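Local structure of alpha-2,3-sialyltransferase (Campylobacter jejuni, 2P2V) at residues A[172-176]-A[207-211]; A[27-32]-A[178-182]. The protein probably transfers sialic acid from CMP-sialic acid to the 3-position of an acceptor sugar, the chain here holding the catalytic domain of a longer, membrane-associated protein. All coordinates share one frame; numbering follows the deposited sequence.

Contact 1 (A[172-176]-A[207-211]); sequences DFYEG and KEYDI. With CSF (cytidine-5'-monophosphate-3-fluoro-N-acetyl-neuraminic acid), chain O.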
ATOM      1  N   ASP A 172      20.744   1.580  35.293  1.00 44.03           N
ATOM      2  CA  ASP A 172      21.644   2.344  36.178  1.00 45.98           C
ATOM      3  C   ASP A 172      21.981   3.739  35.642  1.00 46.90           C
ATOM      4  O   ASP A 172      22.896   4.425  36.148  1.00 47.04           O
ATOM      5  CB  ASP A 172      22.932   1.544  36.404  1.00 45.97           C
ATOM      6  CG  ASP A 172      22.675   0.251  37.151  1.00 47.34           C
ATOM      7  OD1 ASP A 172      22.306   0.318  38.351  1.00 48.63           O
ATOM      8  OD2 ASP A 172      22.820  -0.827  36.539  1.00 46.22           O
ATOM      9  N   PHE A 173      21.242   4.128  34.600  1.00 47.97           N
ATOM     10  CA  PHE A 173      21.284   5.474  34.028  1.00 49.13           C
ATOM     11  C   PHE A 173      22.687   5.972  33.693  1.00 50.62           C
ATOM     12  O   PHE A 173      22.919   7.171  33.679  1.00 50.88           O
ATOM     13  CB  PHE A 173      20.591   6.476  34.956  1.00 48.79           C
ATOM     14  CG  PHE A 173      19.205   6.090  35.331  1.00 46.50           C
ATOM     15  CD1 PHE A 173      18.892   5.804  36.646  1.00 45.84           C
ATOM     16  CD2 PHE A 173      18.212   6.024  34.371  1.00 45.40           C
ATOM     17  CE1 PHE A 173      17.617   5.461  37.009  1.00 47.19           C
ATOM     18  CE2 PHE A 173      16.920   5.682  34.708  1.00 46.15           C
ATOM     19  CZ  PHE A 173      16.616   5.401  36.047  1.00 48.95           C
ATOM     20  N   TYR A 174      23.605   5.051  33.419  1.00 52.57           N
ATOM     21  CA  TYR A 174      24.981   5.388  33.044  1.00 55.29           C
ATOM     22  C   TYR A 174      25.686   6.286  34.082  1.00 57.51           C
ATOM     23  O   TYR A 174      26.384   7.234  33.727  1.00 58.46           O
ATOM     24  CB  TYR A 174      25.018   5.995  31.626  1.00 54.85           C
ATOM     25  CG  TYR A 174      24.371   5.105  30.577  1.00 54.12           C
ATOM     26  CD1 TYR A 174      22.986   5.141  30.369  1.00 53.91           C
ATOM     27  CD2 TYR A 174      25.139   4.218  29.814  1.00 52.88           C
ATOM     28  CE1 TYR A 174      22.371   4.316  29.421  1.00 54.99           C
ATOM     29  CE2 TYR A 174      24.546   3.398  28.855  1.00 52.54           C
ATOM     30  CZ  TYR A 174      23.167   3.451  28.664  1.00 54.26           C
ATOM     31  OH  TYR A 174      22.562   2.655  27.732  1.00 53.95           O
ATOM     32  N   GLU A 175      25.497   5.963  35.361  1.00 60.00           N
ATOM     33  CA  GLU A 175      26.125   6.680  36.477  1.00 62.59           C
ATOM     34  C   GLU A 175      27.144   5.774  37.186  1.00 63.62           C
ATOM     35  O   GLU A 175      27.092   4.546  37.044  1.00 63.77           O
ATOM     36  CB  GLU A 175      25.055   7.182  37.453  1.00 62.32           C
ATOM     37  CG  GLU A 175      24.025   8.102  36.788  1.00 64.17           C
ATOM     38  CD  GLU A 175      23.142   8.866  37.765  1.00 63.68           C
ATOM     39  OE1 GLU A 175      23.171   8.571  38.977  1.00 65.97           O
ATOM     40  OE2 GLU A 175      22.415   9.777  37.311  1.00 65.00           O
ATOM     41  N   GLY A 176      28.067   6.382  37.942  1.00 65.19           N
ATOM     42  CA  GLY A 176      29.162   5.650  38.613  1.00 66.54           C
ATOM     43  C   GLY A 176      30.380   5.417  37.715  1.00 67.55           C
ATOM     44  O   GLY A 176      30.456   5.942  36.597  1.00 67.53           O
ATOM     45  N   LYS A 207      18.571  10.195  32.358  1.00 37.75           N
ATOM     46  CA  LYS A 207      17.920   9.665  33.538  1.00 38.09           C
ATOM     47  C   LYS A 207      16.580  10.333  33.809  1.00 36.37           C
ATOM     48  O   LYS A 207      15.613   9.666  34.125  1.00 38.13           O
ATOM     49  CB  LYS A 207      18.860   9.854  34.753  1.00 38.39           C
ATOM     50  CG  LYS A 207      18.206   9.426  36.059  1.00 40.93           C
ATOM     51  CD  LYS A 207      19.111   9.742  37.251  1.00 45.63           C
ATOM     52  CE  LYS A 207      18.552   9.145  38.520  1.00 46.28           C
ATOM     53  NZ  LYS A 207      19.513   9.399  39.656  1.00 49.75           N
ATOM     54  N   GLU A 208      16.513  11.659  33.726  1.00 36.76           N
ATOM     55  CA  GLU A 208      15.274  12.371  34.051  1.00 35.98           C
ATOM     56  C   GLU A 208      14.141  11.978  33.114  1.00 34.98           C
ATOM     57  O   GLU A 208      12.992  11.700  33.547  1.00 34.27           O
ATOM     58  CB  GLU A 208      15.480  13.890  33.992  1.00 37.94           C
ATOM     59  CG  GLU A 208      16.404  14.440  35.068  1.00 42.16           C
ATOM     60  CD  GLU A 208      17.784  13.774  35.025  1.00 48.22           C
ATOM     61  OE1 GLU A 208      18.440  13.776  33.945  1.00 46.68           O
ATOM     62  OE2 GLU A 208      18.184  13.228  36.087  1.00 52.08           O
ATOM     63  N   TYR A 209      14.464  11.926  31.825  1.00 32.91           N
ATOM     64  CA  TYR A 209      13.450  11.560  30.840  1.00 31.19           C
ATOM     65  C   TYR A 209      13.031  10.120  30.984  1.00 30.97           C
ATOM     66  O   TYR A 209      11.851   9.846  30.953  1.00 30.19           O
ATOM     67  CB  TYR A 209      13.903  11.882  29.416  1.00 30.81           C
ATOM     68  CG  TYR A 209      12.804  11.713  28.377  1.00 29.51           C
ATOM     69  CD1 TYR A 209      11.568  12.339  28.525  1.00 32.32           C
ATOM     70  CD2 TYR A 209      13.011  10.911  27.247  1.00 29.88           C
ATOM     71  CE1 TYR A 209      10.545  12.156  27.571  1.00 30.86           C
ATOM     72  CE2 TYR A 209      11.996  10.723  26.289  1.00 27.21           C
ATOM     73  CZ  TYR A 209      10.780  11.358  26.447  1.00 26.83           C
ATOM     74  OH  TYR A 209       9.810  11.147  25.492  1.00 26.02           O
ATOM     75  N   ASP A 210      13.977   9.180  31.129  1.00 31.45           N
ATOM     76  CA  ASP A 210      13.574   7.773  31.359  1.00 31.73           C
ATOM     77  C   ASP A 210      12.642   7.668  32.519  1.00 31.48           C
ATOM     78  O   ASP A 210      11.591   7.023  32.421  1.00 32.90           O
ATOM     79  CB  ASP A 210      14.761   6.857  31.613  1.00 31.10           C
ATOM     80  CG  ASP A 210      15.418   6.384  30.336  1.00 34.28           C
ATOM     81  OD1 ASP A 210      14.902   6.683  29.218  1.00 34.46           O
ATOM     82  OD2 ASP A 210      16.464   5.692  30.454  1.00 36.57           O
ATOM     83  N   ILE A 211      13.016   8.284  33.643  1.00 31.93           N
ATOM     84  CA  ILE A 211      12.137   8.272  34.809  1.00 31.54           C
ATOM     85  C   ILE A 211      10.759   8.885  34.552  1.00 30.73           C
ATOM     86  O   ILE A 211       9.775   8.275  34.878  1.00 29.72           O
ATOM     87  CB  ILE A 211      12.822   8.830  36.131  1.00 31.65           C
ATOM     88  CG1 ILE A 211      14.033   7.965  36.460  1.00 31.62           C
ATOM     89  CG2 ILE A 211      11.785   8.847  37.325  1.00 31.62           C
ATOM     90  CD1 ILE A 211      14.978   8.625  37.449  1.00 34.54           C
TER
HETATM   91  C5A CSF O1001      23.627   2.960  23.092  1.00 42.56           C
HETATM   92  C4A CSF O1001      23.101   3.492  24.420  1.00 42.98           C
HETATM   93  C2A CSF O1001      21.275   1.693  24.439  1.00 44.01           C
HETATM   94  O6A CSF O1001      21.919   1.189  23.249  1.00 41.85           O
HETATM   95  C6A CSF O1001      23.331   1.450  23.036  1.00 41.08           C
HETATM   96  C3A CSF O1001      21.610   3.175  24.605  1.00 44.45           C
HETATM   97  O4A CSF O1001      23.235   4.906  24.435  1.00 46.44           O
HETATM   98  N5A CSF O1001      25.088   3.188  23.098  1.00 37.91           N
HETATM   99  C7A CSF O1001      23.697   0.843  21.686  1.00 39.19           C
HETATM  100  C8A CSF O1001      23.359  -0.643  21.651  1.00 36.63           C
HETATM  101  C9A CSF O1001      23.622  -1.260  20.262  1.00 35.05           C
HETATM  102  O9A CSF O1001      23.411  -2.691  20.262  1.00 33.99           O
HETATM  103  O8A CSF O1001      24.100  -1.314  22.718  1.00 34.65           O
HETATM  104  O7A CSF O1001      23.027   1.585  20.651  1.00 40.73           O
HETATM  105  C1A CSF O1001      19.764   1.640  24.266  1.00 42.82           C
HETATM  106  OBA CSF O1001      19.077   2.282  25.110  1.00 40.93           O
HETATM  107  OAA CSF O1001      19.286   0.965  23.313  1.00 38.46           O
HETATM  108  O1A CSF O1001      21.526   0.960  25.661  1.00 45.22           O
HETATM  109  O2A CSF O1001      23.806   0.746  26.597  1.00 48.26           O
HETATM  110  N1  CSF O1001      21.564   0.681  31.063  1.00 48.16           N
HETATM  111  C2  CSF O1001      21.588   1.633  32.128  1.00 49.93           C
HETATM  112  N3  CSF O1001      22.772   2.016  32.691  1.00 47.70           N
HETATM  113  C4  CSF O1001      23.930   1.472  32.253  1.00 48.16           C
HETATM  114  C5  CSF O1001      23.927   0.533  31.213  1.00 46.18           C
HETATM  115  C6  CSF O1001      22.724   0.146  30.630  1.00 47.52           C
HETATM  116  C3' CSF O1001      19.716   0.750  28.227  1.00 48.51           C
HETATM  117  C2' CSF O1001      19.575   1.317  29.626  1.00 50.02           C
HETATM  118  C1' CSF O1001      20.273   0.257  30.478  1.00 49.03           C
HETATM  119  O4' CSF O1001      20.433  -0.946  29.695  1.00 48.84           O
HETATM  120  C4' CSF O1001      19.869  -0.756  28.397  1.00 47.07           C
HETATM  121  PA  CSF O1001      22.691  -0.109  26.044  1.00 46.42           P
HETATM  122  O5' CSF O1001      22.057  -0.898  27.317  1.00 44.90           O
HETATM  123  C5' CSF O1001      20.728  -1.415  27.319  1.00 46.35           C
HETATM  124  O3' CSF O1001      18.542   1.000  27.462  1.00 50.07           O
HETATM  125  O2' CSF O1001      18.170   1.418  29.985  1.00 49.10           O
HETATM  126  N4  CSF O1001      25.125   1.834  32.810  1.00 48.11           N
HETATM  127  O2  CSF O1001      20.501   2.146  32.516  1.00 48.09           O
HETATM  128  O3A CSF O1001      22.924  -1.160  24.998  1.00 44.27           O
HETATM  129  C10 CSF O1001      25.678   3.454  21.919  1.00 42.21           C
HETATM  130  O10 CSF O1001      25.066   3.497  20.841  1.00 38.70           O
HETATM  131  C11 CSF O1001      27.171   3.684  21.985  1.00 40.70           C
HETATM  132  F3A CSF O1001      20.866   3.861  23.671  1.00 45.65           F

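Contact 2 (A[27-32]-A[178-182]); sequences NGPSLK and VIYPF. With CSF (cytidine-5'-monophosphate-3-fluoro-N-acetyl-neuraminic acid), chain O.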
ATOM      1  N   ASN A  27      21.470  -3.630  30.732  1.00 31.09           N
ATOM      2  CA  ASN A  27      22.761  -4.270  30.823  1.00 33.79           C
ATOM      3  C   ASN A  27      23.744  -3.467  31.684  1.00 34.43           C
ATOM      4  O   ASN A  27      24.937  -3.589  31.503  1.00 35.93           O
ATOM      5  CB  ASN A  27      23.335  -4.519  29.413  1.00 32.86           C
ATOM      6  CG  ASN A  27      22.431  -5.414  28.570  1.00 33.48           C
ATOM      7  OD1 ASN A  27      21.971  -6.475  29.015  1.00 34.18           O
ATOM      8  ND2 ASN A  27      22.151  -4.969  27.360  1.00 33.06           N
ATOM      9  N   GLY A  28      23.212  -2.662  32.604  1.00 35.06           N
ATOM     10  CA  GLY A  28      24.014  -1.937  33.582  1.00 36.64           C
ATOM     11  C   GLY A  28      24.667  -2.842  34.613  1.00 37.34           C
ATOM     12  O   GLY A  28      24.352  -4.047  34.700  1.00 37.49           O
ATOM     13  N   PRO A  29      25.573  -2.267  35.428  1.00 37.38           N
ATOM     14  CA  PRO A  29      26.342  -3.064  36.392  1.00 37.51           C
ATOM     15  C   PRO A  29      25.435  -3.813  37.365  1.00 37.35           C
ATOM     16  O   PRO A  29      25.773  -4.910  37.787  1.00 36.78           O
ATOM     17  CB  PRO A  29      27.150  -2.025  37.154  1.00 37.78           C
ATOM     18  CG  PRO A  29      27.184  -0.849  36.291  1.00 38.20           C
ATOM     19  CD  PRO A  29      25.908  -0.837  35.503  1.00 37.73           C
ATOM     20  N   SER A  30      24.272  -3.254  37.670  1.00 37.06           N
ATOM     21  CA  SER A  30      23.391  -3.846  38.653  1.00 38.23           C
ATOM     22  C   SER A  30      22.773  -5.154  38.202  1.00 38.63           C
ATOM     23  O   SER A  30      22.088  -5.840  38.973  1.00 38.75           O
ATOM     24  CB  SER A  30      22.288  -2.864  39.025  1.00 38.50           C
ATOM     25  OG  SER A  30      21.384  -2.693  37.951  1.00 40.40           O
ATOM     26  N   LEU A  31      22.995  -5.532  36.949  1.00 39.12           N
ATOM     27  CA  LEU A  31      22.568  -6.870  36.513  1.00 39.62           C
ATOM     28  C   LEU A  31      23.281  -7.941  37.360  1.00 40.27           C
ATOM     29  O   LEU A  31      22.745  -9.020  37.598  1.00 40.35           O
ATOM     30  CB  LEU A  31      22.888  -7.059  35.024  1.00 39.53           C
ATOM     31  CG  LEU A  31      22.642  -8.391  34.330  1.00 40.39           C
ATOM     32  CD1 LEU A  31      21.106  -8.627  34.131  1.00 38.75           C
ATOM     33  CD2 LEU A  31      23.455  -8.425  33.027  1.00 39.72           C
ATOM     34  N   LYS A  32      24.495  -7.623  37.796  1.00 41.54           N
ATOM     35  CA  LYS A  32      25.309  -8.508  38.634  1.00 43.25           C
ATOM     36  C   LYS A  32      24.842  -8.530  40.108  1.00 43.63           C
ATOM     37  O   LYS A  32      25.228  -9.425  40.883  1.00 44.43           O
ATOM     38  CB  LYS A  32      26.780  -8.046  38.569  1.00 43.28           C
ATOM     39  CG  LYS A  32      27.539  -8.376  37.260  1.00 43.97           C
ATOM     40  CD  LYS A  32      29.076  -8.227  37.436  1.00 44.51           C
ATOM     41  CE  LYS A  32      29.841  -8.619  36.152  1.00 47.23           C
ATOM     42  NZ  LYS A  32      31.169  -9.318  36.380  1.00 48.37           N
ATOM     43  N   VAL A 178      31.750   2.034  37.157  1.00 69.16           N
ATOM     44  CA  VAL A 178      31.352   0.883  36.353  1.00 68.85           C
ATOM     45  C   VAL A 178      30.086   1.298  35.576  1.00 68.29           C
ATOM     46  O   VAL A 178      29.067   1.731  36.157  1.00 68.54           O
ATOM     47  CB  VAL A 178      31.127  -0.413  37.198  1.00 68.90           C
ATOM     48  CG1 VAL A 178      30.871  -1.601  36.290  1.00 69.30           C
ATOM     49  CG2 VAL A 178      32.342  -0.706  38.083  1.00 69.54           C
ATOM     50  N   ILE A 179      30.175   1.188  34.257  1.00 67.02           N
ATOM     51  CA  ILE A 179      29.078   1.562  33.382  1.00 65.79           C
ATOM     52  C   ILE A 179      28.478   0.309  32.692  1.00 64.33           C
ATOM     53  O   ILE A 179      27.321   0.315  32.264  1.00 63.81           O
ATOM     54  CB  ILE A 179      29.525   2.703  32.416  1.00 66.17           C
ATOM     55  CG1 ILE A 179      28.352   3.231  31.576  1.00 66.67           C
ATOM     56  CG2 ILE A 179      30.776   2.290  31.588  1.00 66.82           C
ATOM     57  CD1 ILE A 179      28.539   4.660  31.077  1.00 67.28           C
ATOM     58  N   TYR A 180      29.263  -0.768  32.628  1.00 62.77           N
ATOM     59  CA  TYR A 180      28.791  -2.071  32.128  1.00 61.28           C
ATOM     60  C   TYR A 180      29.403  -3.190  32.976  1.00 60.73           C
ATOM     61  O   TYR A 180      30.560  -3.076  33.379  1.00 60.83           O
ATOM     62  CB  TYR A 180      29.155  -2.255  30.644  1.00 60.66           C
ATOM     63  CG  TYR A 180      28.392  -1.342  29.698  1.00 59.76           C
ATOM     64  CD1 TYR A 180      28.997  -0.206  29.134  1.00 59.62           C
ATOM     65  CD2 TYR A 180      27.049  -1.604  29.377  1.00 60.56           C
ATOM     66  CE1 TYR A 180      28.278   0.646  28.260  1.00 58.79           C
ATOM     67  CE2 TYR A 180      26.328  -0.767  28.520  1.00 59.40           C
ATOM     68  CZ  TYR A 180      26.944   0.354  27.964  1.00 59.58           C
ATOM     69  OH  TYR A 180      26.215   1.159  27.113  1.00 57.96           O
ATOM     70  N   PRO A 181      28.634  -4.268  33.265  1.00 60.05           N
ATOM     71  CA  PRO A 181      29.180  -5.412  34.006  1.00 59.72           C
ATOM     72  C   PRO A 181      30.109  -6.287  33.132  1.00 59.81           C
ATOM     73  O   PRO A 181      30.326  -7.466  33.429  1.00 60.15           O
ATOM     74  CB  PRO A 181      27.919  -6.191  34.420  1.00 59.58           C
ATOM     75  CG  PRO A 181      26.913  -5.867  33.427  1.00 58.38           C
ATOM     76  CD  PRO A 181      27.215  -4.473  32.924  1.00 59.66           C
ATOM     77  N   PHE A 182      30.633  -5.697  32.058  1.00 59.49           N
ATOM     78  CA  PHE A 182      31.457  -6.391  31.070  1.00 59.15           C
ATOM     79  C   PHE A 182      32.168  -5.371  30.188  1.00 59.08           C
ATOM     80  O   PHE A 182      31.935  -4.165  30.295  1.00 58.89           O
ATOM     81  CB  PHE A 182      30.623  -7.370  30.205  1.00 58.92           C
ATOM     82  CG  PHE A 182      29.242  -6.852  29.794  1.00 58.64           C
ATOM     83  CD1 PHE A 182      28.081  -7.456  30.299  1.00 58.74           C
ATOM     84  CD2 PHE A 182      29.098  -5.781  28.895  1.00 57.96           C
ATOM     85  CE1 PHE A 182      26.803  -7.006  29.915  1.00 57.99           C
ATOM     86  CE2 PHE A 182      27.827  -5.329  28.511  1.00 57.55           C
ATOM     87  CZ  PHE A 182      26.684  -5.949  29.020  1.00 57.58           C
TER
HETATM   88  C5A CSF O1001      23.627   2.960  23.092  1.00 42.56           C
HETATM   89  C4A CSF O1001      23.101   3.492  24.420  1.00 42.98           C
HETATM   90  C2A CSF O1001      21.275   1.693  24.439  1.00 44.01           C
HETATM   91  O6A CSF O1001      21.919   1.189  23.249  1.00 41.85           O
HETATM   92  C6A CSF O1001      23.331   1.450  23.036  1.00 41.08           C
HETATM   93  C3A CSF O1001      21.610   3.175  24.605  1.00 44.45           C
HETATM   94  O4A CSF O1001      23.235   4.906  24.435  1.00 46.44           O
HETATM   95  N5A CSF O1001      25.088   3.188  23.098  1.00 37.91           N
HETATM   96  C7A CSF O1001      23.697   0.843  21.686  1.00 39.19           C
HETATM   97  C8A CSF O1001      23.359  -0.643  21.651  1.00 36.63           C
HETATM   98  C9A CSF O1001      23.622  -1.260  20.262  1.00 35.05           C
HETATM   99  O9A CSF O1001      23.411  -2.691  20.262  1.00 33.99           O
HETATM  100  O8A CSF O1001      24.100  -1.314  22.718  1.00 34.65           O
HETATM  101  O7A CSF O1001      23.027   1.585  20.651  1.00 40.73           O
HETATM  102  C1A CSF O1001      19.764   1.640  24.266  1.00 42.82           C
HETATM  103  OBA CSF O1001      19.077   2.282  25.110  1.00 40.93           O
HETATM  104  OAA CSF O1001      19.286   0.965  23.313  1.00 38.46           O
HETATM  105  O1A CSF O1001      21.526   0.960  25.661  1.00 45.22           O
HETATM  106  O2A CSF O1001      23.806   0.746  26.597  1.00 48.26           O
HETATM  107  N1  CSF O1001      21.564   0.681  31.063  1.00 48.16           N
HETATM  108  C2  CSF O1001      21.588   1.633  32.128  1.00 49.93           C
HETATM  109  N3  CSF O1001      22.772   2.016  32.691  1.00 47.70           N
HETATM  110  C4  CSF O1001      23.930   1.472  32.253  1.00 48.16           C
HETATM  111  C5  CSF O1001      23.927   0.533  31.213  1.00 46.18           C
HETATM  112  C6  CSF O1001      22.724   0.146  30.630  1.00 47.52           C
HETATM  113  C3' CSF O1001      19.716   0.750  28.227  1.00 48.51           C
HETATM  114  C2' CSF O1001      19.575   1.317  29.626  1.00 50.02           C
HETATM  115  C1' CSF O1001      20.273   0.257  30.478  1.00 49.03           C
HETATM  116  O4' CSF O1001      20.433  -0.946  29.695  1.00 48.84           O
HETATM  117  C4' CSF O1001      19.869  -0.756  28.397  1.00 47.07           C
HETATM  118  PA  CSF O1001      22.691  -0.109  26.044  1.00 46.42           P
HETATM  119  O5' CSF O1001      22.057  -0.898  27.317  1.00 44.90           O
HETATM  120  C5' CSF O1001      20.728  -1.415  27.319  1.00 46.35           C
HETATM  121  O3' CSF O1001      18.542   1.000  27.462  1.00 50.07           O
HETATM  122  O2' CSF O1001      18.170   1.418  29.985  1.00 49.10           O
HETATM  123  N4  CSF O1001      25.125   1.834  32.810  1.00 48.11           N
HETATM  124  O2  CSF O1001      20.501   2.146  32.516  1.00 48.09           O
HETATM  125  O3A CSF O1001      22.924  -1.160  24.998  1.00 44.27           O
HETATM  126  C10 CSF O1001      25.678   3.454  21.919  1.00 42.21           C
HETATM  127  O10 CSF O1001      25.066   3.497  20.841  1.00 38.70           O
HETATM  128  C11 CSF O1001      27.171   3.684  21.985  1.00 40.70           C
HETATM  129  F3A CSF O1001      20.866   3.861  23.671  1.00 45.65           F

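Contact 1 (A[172-176]-A[207-211])
Lys207 lies across one face of the Phe173 ring, its chain running at about a right angle to the phenylalanine side chain. With CG anti to the carbonyl carbon (chi1 -54°), Phe173 directs its ring at the helix. The CG methylene of Lys207 stands over the face, displaced toward the rim, 3.7 Å from the centroid and 17° off the normal, which makes a clear CH-pi contact. The first turn of helix 207-221 supplies two more neighbours to the ring: CB of Asp210 at the edge by CE2, and CG1 of Ile211 obliquely to CZ at 3.7 Å. Asp210 turns its carboxylate elsewhere, with OD2 hydrogen-bonded to Thr149. Beyond CG, Lys207 is fully extended and carries NZ past the ring to Glu175, where the salt bridge to OE2 is long at 3.8 Å; the CD methylene lies nearer to that same oxygen.

With Phe173 set against the helix, the backbone of 172-174 faces the cytosine. The amides of Asp172 and Phe173 both donate to O2 of the CSF base, at 2.8 Å from Asp172 N, and Tyr174 N reaches N3. Tyr174 lays its ring nearly parallel over the base, with C4 of CSF over the ring centre, 3.8 Å above its plane, and its OH donates to phosphate oxygen O2A. The chemistry implies a division of labour: apolar packing and one weak ion pair hold loop to helix, while main-chain N-H groups read cytosine's acceptor edge.

Contact 2 (A[27-32]-A[178-182])
Pro181 packs against the turn that starts at Gly28, with its ring carbon CG 3.4 Å from Gly28 O and its CB under the aliphatic chain of Lys32. Lys32 runs extended to CE and bends only at chi4. This course lays the methylenes obliquely across the proline, CE lying 3.5 Å from Pro181 CB, while NZ has a weak, long ion pair with Asp55. Leu31 adds a looser apolar touch through CD2.

Near the start of the turn, Pro29 CG rests on Val178, 3.8 Å from Val178 CG1, and close to the carbonyl oxygen of Val178. Phe182 has its CG between the backbone N and the carbonyl carbon (chi1 40°), a crowded rotamer that folds the ring back beside Pro181, whose CD lies over one face. The ring's CZ edge thereby meets CB of Asn27 at 3.7 Å. Asn27 sends its ND2 to Cys48 O, and its backbone N donates to O4' of the CSF ribose.

Tyr180 takes a different course: it sets out away from 27-32, and with CG anti to the carbonyl carbon (chi1 -69°) the ring extends toward the nucleotide. Its OH donates to the phosphate oxygen O2A of CSF in a very short bond of 2.5 Å, with that oxygen in the ring plane. Ile179 O accepts the cytosine amino group N4 at 2.7 Å, and Gly28 CA lies 3.4 Å from C5 of the base. Loops after neighbouring strands 21-25 and 165-169 of the parallel sheet gripping the nucleotide are consistent with the donor site of a Rossmann-like glycosyltransferase.

Contacts 1 and 2 have centres about 13 Å apart and both border the CSF site. Their segments alternate along the chain, in the order 27-32, 172-176, 178-182, 207-211. Segment 27-32 follows strand 21-25, and both 172-176 and 178-182 belong to the loop after strand 165-169, its neighbour in the parallel sheet. That single loop therefore serves both contacts, packing on helix 207-221 in contact 1 and on the 27-32 turn in contact 2. They also meet directly: Asp172 OD2 lies 2.7 Å from Ser30 OG, a probable hydrogen bond, and Tyr174 packs on Tyr180. Together they bring parts distant in sequence round one bound donor analogue.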